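Acyl-CoA hydrolase (Bacillus cereus, PDB 1Y7U) probably hydrolyses long-chain fatty acyl-CoA thioesters, releasing the fatty acid and coenzyme A. Local coordinates at residues S44-V49 / A65-V70; S95-V100 / E156-R161. One frame throughout, in Å; residues are numbered along the deposited sequence. Where two conformers were deposited one is given.

Contact 1. Residues S44-V49 / A65-V70; sequences SEMDMV and ASMDWV. With COA (coenzyme A), chain F.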
loop_
_atom_site.group_PDB
_atom_site.type_symbol
_atom_site.label_atom_id
_atom_site.label_comp_id
_atom_site.label_asym_id
_atom_site.label_seq_id
_atom_site.Cartn_x
_atom_site.Cartn_y
_atom_site.Cartn_z
ATOM N N SER A 44 -1.123 14.761 2.242
ATOM C CA SER A 44 -2.050 13.811 1.643
ATOM C C SER A 44 -3.230 13.599 2.589
ATOM O O SER A 44 -4.396 13.598 2.178
ATOM C CB SER A 44 -1.361 12.476 1.384
ATOM O OG SER A 44 -2.249 11.568 0.753
ATOM N N GLU A 45 -2.921 13.439 3.867
ATOM C CA GLU A 45 -3.950 13.206 4.857
ATOM C C GLU A 45 -4.854 14.403 5.108
ATOM O O GLU A 45 -6.052 14.236 5.319
ATOM C CB GLU A 45 -3.317 12.761 6.167
ATOM C CG GLU A 45 -4.038 11.598 6.780
ATOM C CD GLU A 45 -3.861 10.334 5.976
ATOM O OE1 GLU A 45 -2.815 9.675 6.139
ATOM O OE2 GLU A 45 -4.760 10.006 5.174
HETATM N N MSE A 46 -4.294 15.611 5.105
HETATM C CA MSE A 46 -5.108 16.799 5.338
HETATM C C MSE A 46 -6.168 16.898 4.254
HETATM O O MSE A 46 -7.354 17.090 4.539
HETATM C CB MSE A 46 -4.252 18.057 5.312
HETATM C CG MSE A 46 -3.215 18.123 6.399
HETATM SE SE MSE A 46 -2.237 19.776 6.290
HETATM C CE MSE A 46 -2.655 20.487 8.032
ATOM N N ASP A 47 -5.729 16.763 3.008
ATOM C CA ASP A 47 -6.622 16.829 1.860
ATOM C C ASP A 47 -7.691 15.738 1.936
ATOM O O ASP A 47 -8.868 15.986 1.675
ATOM C CB ASP A 47 -5.807 16.681 0.564
ATOM C CG ASP A 47 -6.679 16.602 -0.681
ATOM O OD1 ASP A 47 -7.371 17.592 -0.991
ATOM O OD2 ASP A 47 -6.673 15.547 -1.356
HETATM N N MSE A 48 -7.276 14.538 2.316
HETATM C CA MSE A 48 -8.182 13.404 2.393
HETATM C C MSE A 48 -9.333 13.634 3.343
HETATM O O MSE A 48 -10.506 13.553 2.970
HETATM C CB MSE A 48 -7.417 12.156 2.826
HETATM C CG MSE A 48 -8.265 10.895 2.888
HETATM SE SE MSE A 48 -9.082 10.416 1.192
HETATM C CE MSE A 48 -10.878 10.926 1.620
ATOM N N VAL A 49 -8.985 13.920 4.583
ATOM C CA VAL A 49 -9.960 14.143 5.620
ATOM C C VAL A 49 -10.830 15.367 5.281
ATOM O O VAL A 49 -12.009 15.427 5.628
ATOM C CB VAL A 49 -9.214 14.297 6.960
ATOM C CG1 VAL A 49 -9.049 15.756 7.319
ATOM C CG2 VAL A 49 -9.917 13.506 8.031
ATOM N N ALA A 65 -9.530 22.190 -5.149
ATOM C CA ALA A 65 -9.076 23.333 -5.936
ATOM C C ALA A 65 -7.741 23.905 -5.488
ATOM O O ALA A 65 -6.928 24.315 -6.314
ATOM C CB ALA A 65 -10.132 24.431 -5.913
ATOM N N SER A 66 -7.505 23.945 -4.185
ATOM C CA SER A 66 -6.247 24.495 -3.727
ATOM C C SER A 66 -5.874 24.107 -2.309
ATOM O O SER A 66 -6.707 23.644 -1.528
ATOM C CB SER A 66 -6.280 26.023 -3.831
ATOM O OG SER A 66 -7.210 26.583 -2.911
HETATM N N MSE A 67 -4.604 24.311 -1.994
HETATM C CA MSE A 67 -4.067 24.044 -0.672
HETATM C C MSE A 67 -3.437 25.355 -0.223
HETATM O O MSE A 67 -2.667 25.964 -0.972
HETATM C CB MSE A 67 -2.980 22.968 -0.742
HETATM C CG MSE A 67 -3.306 21.675 -0.018
HETATM SE SE MSE A 67 -3.279 21.772 1.915
HETATM C CE MSE A 67 -3.466 19.887 2.291
ATOM N N ASP A 68 -3.757 25.803 0.985
ATOM C CA ASP A 68 -3.156 27.036 1.488
ATOM C C ASP A 68 -1.737 26.673 1.938
ATOM O O ASP A 68 -1.456 25.507 2.200
ATOM C CB ASP A 68 -3.955 27.564 2.674
ATOM C CG ASP A 68 -3.908 29.068 2.776
ATOM O OD1 ASP A 68 -4.824 29.722 2.241
ATOM O OD2 ASP A 68 -2.953 29.594 3.378
ATOM N N TRP A 69 -0.834 27.639 2.046
ATOM C CA TRP A 69 0.504 27.261 2.466
ATOM C C TRP A 69 0.463 26.541 3.809
ATOM O O TRP A 69 -0.427 26.772 4.621
ATOM C CB TRP A 69 1.427 28.472 2.524
ATOM C CG TRP A 69 0.940 29.577 3.364
ATOM C CD1 TRP A 69 0.700 29.544 4.709
ATOM C CD2 TRP A 69 0.692 30.920 2.943
ATOM N NE1 TRP A 69 0.324 30.791 5.154
ATOM C CE2 TRP A 69 0.309 31.655 4.088
ATOM C CE3 TRP A 69 0.758 31.581 1.707
ATOM C CZ2 TRP A 69 -0.001 33.017 4.038
ATOM C CZ3 TRP A 69 0.450 32.935 1.656
ATOM C CH2 TRP A 69 0.075 33.638 2.817
ATOM N N VAL A 70 1.422 25.649 4.029
ATOM C CA VAL A 70 1.468 24.877 5.259
ATOM C C VAL A 70 2.832 24.930 5.926
ATOM O O VAL A 70 3.848 24.665 5.284
ATOM C CB VAL A 70 1.140 23.383 4.999
ATOM C CG1 VAL A 70 1.281 22.609 6.273
ATOM C CG2 VAL A 70 -0.251 23.221 4.462
HETATM N N1A COA F . -8.306 28.345 -5.464
HETATM C C2A COA F . -9.418 28.488 -4.710
HETATM N N3A COA F . -10.645 28.473 -5.294
HETATM C C4A COA F . -10.759 28.318 -6.597
HETATM C C5A COA F . -9.658 28.134 -7.355
HETATM C C6A COA F . -8.396 28.142 -6.797
HETATM N N6A COA F . -7.321 27.666 -7.422
HETATM N N7A COA F . -10.072 28.004 -8.587
HETATM C C8A COA F . -11.379 28.065 -8.621
HETATM N N9A COA F . -11.830 28.285 -7.400
HETATM C C1B COA F . -13.253 28.323 -7.049
HETATM C C2B COA F . -13.833 29.697 -6.838
HETATM O O2B COA F . -13.795 29.948 -5.461
HETATM C C3B COA F . -15.266 29.620 -7.316
HETATM O O3B COA F . -15.976 29.696 -6.148
HETATM P P3B COA F . -17.370 30.226 -5.859
HETATM O O7A COA F . -17.700 29.708 -4.617
HETATM O O8A COA F . -18.433 29.932 -6.710
HETATM O O9A COA F . -17.333 31.592 -5.666
HETATM C C4B COA F . -15.333 28.216 -7.845
HETATM O O4B COA F . -14.020 27.882 -8.119
HETATM C C5B COA F . -16.095 28.052 -9.119
HETATM O O5B COA F . -15.197 28.116 -10.194
HETATM P P1A COA F . -15.623 28.408 -11.701
HETATM O O1A COA F . -15.028 29.647 -12.210
HETATM O O2A COA F . -17.073 28.529 -11.824
HETATM O O3A COA F . -15.037 27.257 -12.618
HETATM P P2A COA F . -13.586 26.614 -12.644
HETATM O O4A COA F . -12.493 27.592 -12.565
HETATM O O5A COA F . -13.517 25.897 -13.892
HETATM O O6A COA F . -13.502 25.587 -11.439
HETATM C CBP COA F . -11.384 24.345 -11.281
HETATM C CCP COA F . -12.900 24.311 -11.435
HETATM C CDP COA F . -10.754 25.584 -11.862
HETATM C CEP COA F . -11.025 24.301 -9.819
HETATM C CAP COA F . -10.778 23.291 -12.208
HETATM O OAP COA F . -10.061 23.893 -13.258
HETATM C C9P COA F . -10.392 21.903 -11.821
HETATM O O9P COA F . -11.240 20.863 -12.135
HETATM N N8P COA F . -9.273 21.705 -11.200
HETATM C C7P COA F . -9.130 20.685 -10.214
HETATM C C6P COA F . -9.803 19.360 -10.510
HETATM C C5P COA F . -9.133 18.197 -9.854
HETATM O O5P COA F . -9.237 17.052 -10.341
HETATM N N4P COA F . -8.448 18.462 -8.773
HETATM C C3P COA F . -7.380 17.627 -8.366
HETATM C C2P COA F . -6.179 17.930 -9.210
HETATM S S1P COA F . -5.801 16.596 -10.291
#

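Contact 2. Residues S95-V100 / E156-R161; sequences SMEVFV and EQRHIR. With COA (coenzyme A), chain F.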
loop_
_atom_site.group_PDB
_atom_site.type_symbol
_atom_site.label_atom_id
_atom_site.label_comp_id
_atom_site.label_asym_id
_atom_site.label_seq_id
_atom_site.Cartn_x
_atom_site.Cartn_y
_atom_site.Cartn_z
ATOM N N SER A 95 -17.940 26.846 -4.101
ATOM C CA SER A 95 -16.785 26.298 -3.398
ATOM C C SER A 95 -16.905 26.416 -1.895
ATOM O O SER A 95 -17.778 27.106 -1.384
ATOM C CB SER A 95 -15.521 27.020 -3.840
ATOM O OG SER A 95 -15.592 28.388 -3.483
HETATM N N MSE A 96 -16.004 25.746 -1.190
HETATM C CA MSE A 96 -16.003 25.779 0.262
HETATM C C MSE A 96 -14.583 25.641 0.789
HETATM O O MSE A 96 -13.755 24.959 0.188
HETATM C CB MSE A 96 -16.890 24.656 0.788
HETATM C CG MSE A 96 -16.691 23.366 0.038
HETATM SE SE MSE A 96 -18.266 22.260 0.004
HETATM C CE MSE A 96 -18.417 22.003 1.885
ATOM N N GLU A 97 -14.288 26.321 1.890
ATOM C CA GLU A 97 -12.965 26.231 2.481
ATOM C C GLU A 97 -13.017 25.362 3.706
ATOM O O GLU A 97 -13.788 25.609 4.632
ATOM C CB GLU A 97 -12.422 27.597 2.850
ATOM C CG GLU A 97 -11.900 28.356 1.672
ATOM C CD GLU A 97 -10.917 29.406 2.090
ATOM O OE1 GLU A 97 -9.758 29.047 2.370
ATOM O OE2 GLU A 97 -11.304 30.589 2.160
ATOM N N VAL A 98 -12.186 24.331 3.702
ATOM C CA VAL A 98 -12.144 23.397 4.801
ATOM C C VAL A 98 -10.900 23.618 5.634
ATOM O O VAL A 98 -9.775 23.612 5.120
ATOM C CB VAL A 98 -12.159 21.952 4.280
ATOM C CG1 VAL A 98 -12.244 20.984 5.445
ATOM C CG2 VAL A 98 -13.330 21.759 3.323
ATOM N N PHE A 99 -11.114 23.839 6.922
ATOM C CA PHE A 99 -10.007 24.041 7.841
ATOM C C PHE A 99 -9.541 22.655 8.268
ATOM O O PHE A 99 -10.355 21.744 8.465
ATOM C CB PHE A 99 -10.461 24.822 9.072
ATOM C CG PHE A 99 -9.398 24.977 10.108
ATOM C CD1 PHE A 99 -8.300 25.804 9.877
ATOM C CD2 PHE A 99 -9.449 24.243 11.295
ATOM C CE1 PHE A 99 -7.260 25.899 10.820
ATOM C CE2 PHE A 99 -8.417 24.330 12.244
ATOM C CZ PHE A 99 -7.320 25.157 12.003
ATOM N N VAL A 100 -8.231 22.485 8.390
ATOM C CA VAL A 100 -7.687 21.206 8.800
ATOM C C VAL A 100 -6.676 21.434 9.892
ATOM O O VAL A 100 -5.802 22.292 9.788
ATOM C CB VAL A 100 -7.011 20.472 7.646
ATOM C CG1 VAL A 100 -6.645 19.068 8.092
ATOM C CG2 VAL A 100 -7.940 20.424 6.446
ATOM N N GLU A 156 -9.767 35.834 0.104
ATOM C CA GLU A 156 -9.583 37.047 -0.688
ATOM C C GLU A 156 -8.302 36.996 -1.521
ATOM O O GLU A 156 -8.300 37.415 -2.675
ATOM C CB GLU A 156 -9.566 38.287 0.205
ATOM C CG GLU A 156 -10.934 38.691 0.722
ATOM C CD GLU A 156 -10.890 39.964 1.541
ATOM O OE1 GLU A 156 -10.335 40.970 1.046
ATOM O OE2 GLU A 156 -11.416 39.961 2.677
ATOM N N GLN A 157 -7.235 36.471 -0.927
ATOM C CA GLN A 157 -5.947 36.345 -1.595
ATOM C C GLN A 157 -5.965 35.199 -2.597
ATOM O O GLN A 157 -5.045 35.044 -3.397
ATOM C CB GLN A 157 -4.859 36.045 -0.575
ATOM C CG GLN A 157 -3.975 37.199 -0.218
ATOM C CD GLN A 157 -2.591 36.709 0.142
ATOM O OE1 GLN A 157 -1.857 36.217 -0.717
ATOM N NE2 GLN A 157 -2.230 36.819 1.417
ATOM N N ARG A 158 -7.020 34.401 -2.535
ATOM C CA ARG A 158 -7.180 33.229 -3.383
ATOM C C ARG A 158 -6.944 33.558 -4.850
ATOM O O ARG A 158 -6.248 32.836 -5.572
ATOM C CB ARG A 158 -8.598 32.677 -3.207
ATOM C CG ARG A 158 -9.214 32.109 -4.471
ATOM C CD ARG A 158 -10.712 31.981 -4.334
ATOM N NE ARG A 158 -11.094 31.002 -3.327
ATOM C CZ ARG A 158 -12.344 30.816 -2.917
ATOM N NH1 ARG A 158 -13.324 31.548 -3.433
ATOM N NH2 ARG A 158 -12.613 29.904 -1.990
ATOM N N HIS A 159 -7.536 34.665 -5.276
ATOM C CA HIS A 159 -7.458 35.139 -6.648
ATOM C C HIS A 159 -6.054 35.555 -7.065
ATOM O O HIS A 159 -5.637 35.279 -8.189
ATOM C CB HIS A 159 -8.439 36.288 -6.792
ATOM C CG HIS A 159 -9.764 36.008 -6.156
ATOM N ND1 HIS A 159 -10.613 35.020 -6.613
ATOM C CD2 HIS A 159 -10.364 36.548 -5.068
ATOM C CE1 HIS A 159 -11.681 34.965 -5.833
ATOM N NE2 HIS A 159 -11.554 35.882 -4.889
ATOM N N ILE A 160 -5.328 36.220 -6.170
ATOM C CA ILE A 160 -3.962 36.626 -6.486
ATOM C C ILE A 160 -3.163 35.346 -6.700
ATOM O O ILE A 160 -2.508 35.167 -7.729
ATOM C CB ILE A 160 -3.274 37.384 -5.328
ATOM C CG1 ILE A 160 -4.300 38.162 -4.503
ATOM C CG2 ILE A 160 -2.206 38.307 -5.887
ATOM C CD1 ILE A 160 -5.080 39.202 -5.278
ATOM N N ARG A 161 -3.225 34.458 -5.712
ATOM C CA ARG A 161 -2.515 33.186 -5.757
ATOM C C ARG A 161 -2.747 32.466 -7.080
ATOM O O ARG A 161 -1.804 32.183 -7.820
ATOM C CB ARG A 161 -2.965 32.302 -4.593
ATOM C CG ARG A 161 -2.666 32.887 -3.226
ATOM C CD ARG A 161 -1.184 32.839 -2.907
ATOM N NE ARG A 161 -0.672 34.135 -2.468
ATOM C CZ ARG A 161 -0.362 35.137 -3.286
ATOM N NH1 ARG A 161 0.094 36.284 -2.796
ATOM N NH2 ARG A 161 -0.496 34.991 -4.598
HETATM N N1A COA F . -8.306 28.345 -5.464
HETATM C C2A COA F . -9.418 28.488 -4.710
HETATM N N3A COA F . -10.645 28.473 -5.294
HETATM C C4A COA F . -10.759 28.318 -6.597
HETATM C C5A COA F . -9.658 28.134 -7.355
HETATM C C6A COA F . -8.396 28.142 -6.797
HETATM N N6A COA F . -7.321 27.666 -7.422
HETATM N N7A COA F . -10.072 28.004 -8.587
HETATM C C8A COA F . -11.379 28.065 -8.621
HETATM N N9A COA F . -11.830 28.285 -7.400
HETATM C C1B COA F . -13.253 28.323 -7.049
HETATM C C2B COA F . -13.833 29.697 -6.838
HETATM O O2B COA F . -13.795 29.948 -5.461
HETATM C C3B COA F . -15.266 29.620 -7.316
HETATM O O3B COA F . -15.976 29.696 -6.148
HETATM P P3B COA F . -17.370 30.226 -5.859
HETATM O O7A COA F . -17.700 29.708 -4.617
HETATM O O8A COA F . -18.433 29.932 -6.710
HETATM O O9A COA F . -17.333 31.592 -5.666
HETATM C C4B COA F . -15.333 28.216 -7.845
HETATM O O4B COA F . -14.020 27.882 -8.119
HETATM C C5B COA F . -16.095 28.052 -9.119
HETATM O O5B COA F . -15.197 28.116 -10.194
HETATM P P1A COA F . -15.623 28.408 -11.701
HETATM O O1A COA F . -15.028 29.647 -12.210
HETATM O O2A COA F . -17.073 28.529 -11.824
HETATM O O3A COA F . -15.037 27.257 -12.618
HETATM P P2A COA F . -13.586 26.614 -12.644
HETATM O O4A COA F . -12.493 27.592 -12.565
HETATM O O5A COA F . -13.517 25.897 -13.892
HETATM O O6A COA F . -13.502 25.587 -11.439
HETATM C CBP COA F . -11.384 24.345 -11.281
HETATM C CCP COA F . -12.900 24.311 -11.435
HETATM C CDP COA F . -10.754 25.584 -11.862
HETATM C CEP COA F . -11.025 24.301 -9.819
HETATM C CAP COA F . -10.778 23.291 -12.208
HETATM O OAP COA F . -10.061 23.893 -13.258
HETATM C C9P COA F . -10.392 21.903 -11.821
HETATM O O9P COA F . -11.240 20.863 -12.135
HETATM N N8P COA F . -9.273 21.705 -11.200
HETATM C C7P COA F . -9.130 20.685 -10.214
HETATM C C6P COA F . -9.803 19.360 -10.510
HETATM C C5P COA F . -9.133 18.197 -9.854
HETATM O O5P COA F . -9.237 17.052 -10.341
HETATM N N4P COA F . -8.448 18.462 -8.773
HETATM C C3P COA F . -7.380 17.627 -8.366
HETATM C C2P COA F . -6.179 17.930 -9.210
HETATM S S1P COA F . -5.801 16.596 -10.291
#

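Contact 1. Residues S44-V49 / A65-V70
M67, on the strand 61-71, reaches across to M46 and D47 on the helix 39-58; both methionines were built as selenomethionine. From its CB, M67 leaves the strand toward the helix, and its side chain packs on V120 of the neighbouring strand 112-125. A bend at chi2 (-72°) then turns the chain, so that SE lies 4.2 Å from CG2 of V70, a neighbour on its own segment. Only the terminal methyl arrives at the helix. CE of M67 sits 3.6 Å from CB of M46 and 3.9 Å from the backbone N of D47, so it is lodged against the base of one side chain and the main chain of the next. The two selenomethionine side chains cross at about a right angle. M46 CG lies anti to its own carbonyl carbon (chi1 -63°), which carries SE past the methyl of M67 to within 4.4 Å of V70 CG2; on its other flank M46 packs on V100 and V102 of strand 95-105. No hydrogen bond joins the segments; the contact is buried and made by apolar side-chain atoms, apart from the methyl's approach to D47 N. D47 instead gives its carboxylate oxygen OD2 a weak hydrogen bond with G40 N of the second subunit. At the start of the segment A65 and S66 turn to coenzyme A, on the side away from helix 39-58: CB of A65 lies 4.0 Å from C4A of the adenine, and OG of S66 is 3.3 Å from its N1A. These two residues share T121 as their single partner on strand 112-125, which makes a classic bulge. A long helix laid over an antiparallel sheet, here continued into a second subunit through S66, M67 and V70, is the hallmark of the hotdog fold.

Contact 2. Residues S95-V100 / E156-R161
S95 and R158 approach the ribose and 3'-phosphate of coenzyme A from the strand 95-105 and the helix 142-170, with E97 alongside. Across the contact the approaches are loose, OG of S95 lying 3.7 Å and CG of E97 4.0 Å from NH2 of R158, both at an oblique angle to the guanidinium. CG and CD of R158 lie over one face of the adenine, CG 3.6 Å from C2A; the bend at chi3 (-66°) then turns the guanidinium toward the ribose. There the hydroxyl O2B lies over one face of the guanidinium rather than in its plane. E97 slides past R158 in the opposite direction. Their flat groups are 56° apart, and OE2 of E97 remains 4.4 Å from NH2 of R158, well out of the guanidinium plane, so they are close opposite charges but no salt bridge. S95 binds the 3'-phosphate directly. Its N donates to O7A at 2.9 Å (152° at the hydrogen), and its OG is held 2.7 Å from that same O7A. The ester oxygen O3B is a rival acceptor for the single hydroxyl proton. W90 and T121 pack against both E97 and R158. The chemistry implies that the negatively charged phosphate is bound here by the neutral N and OG of S95, while R158, whose guanidinium is more than 4 Å from the phosphate oxygens, probably adds longer-range attraction, perhaps moderated by E97; K162 also belongs to the pocket.

Contact 1 closes along the chain before contact 2 opens, and their centres are 11 Å apart. Both draw on the same antiparallel sheet: contact 1 lays helix 39-58 against the strand 61-71, outermost within this chain, near the centre of the chain, whereas contact 2 brings the C-terminal helix 142-170 to strand 95-105 farther out. They touch directly where CB of M46 packs 3.8 Å from CG1 of V100. Coenzyme A joins them as well: its adenine lies between A65 on one face and R158 on the other, with S66 beside N1A. D71 and F72 of the second subunit also bond coenzyme A, so the site draws on sheet, C-terminal helix and subunit interface.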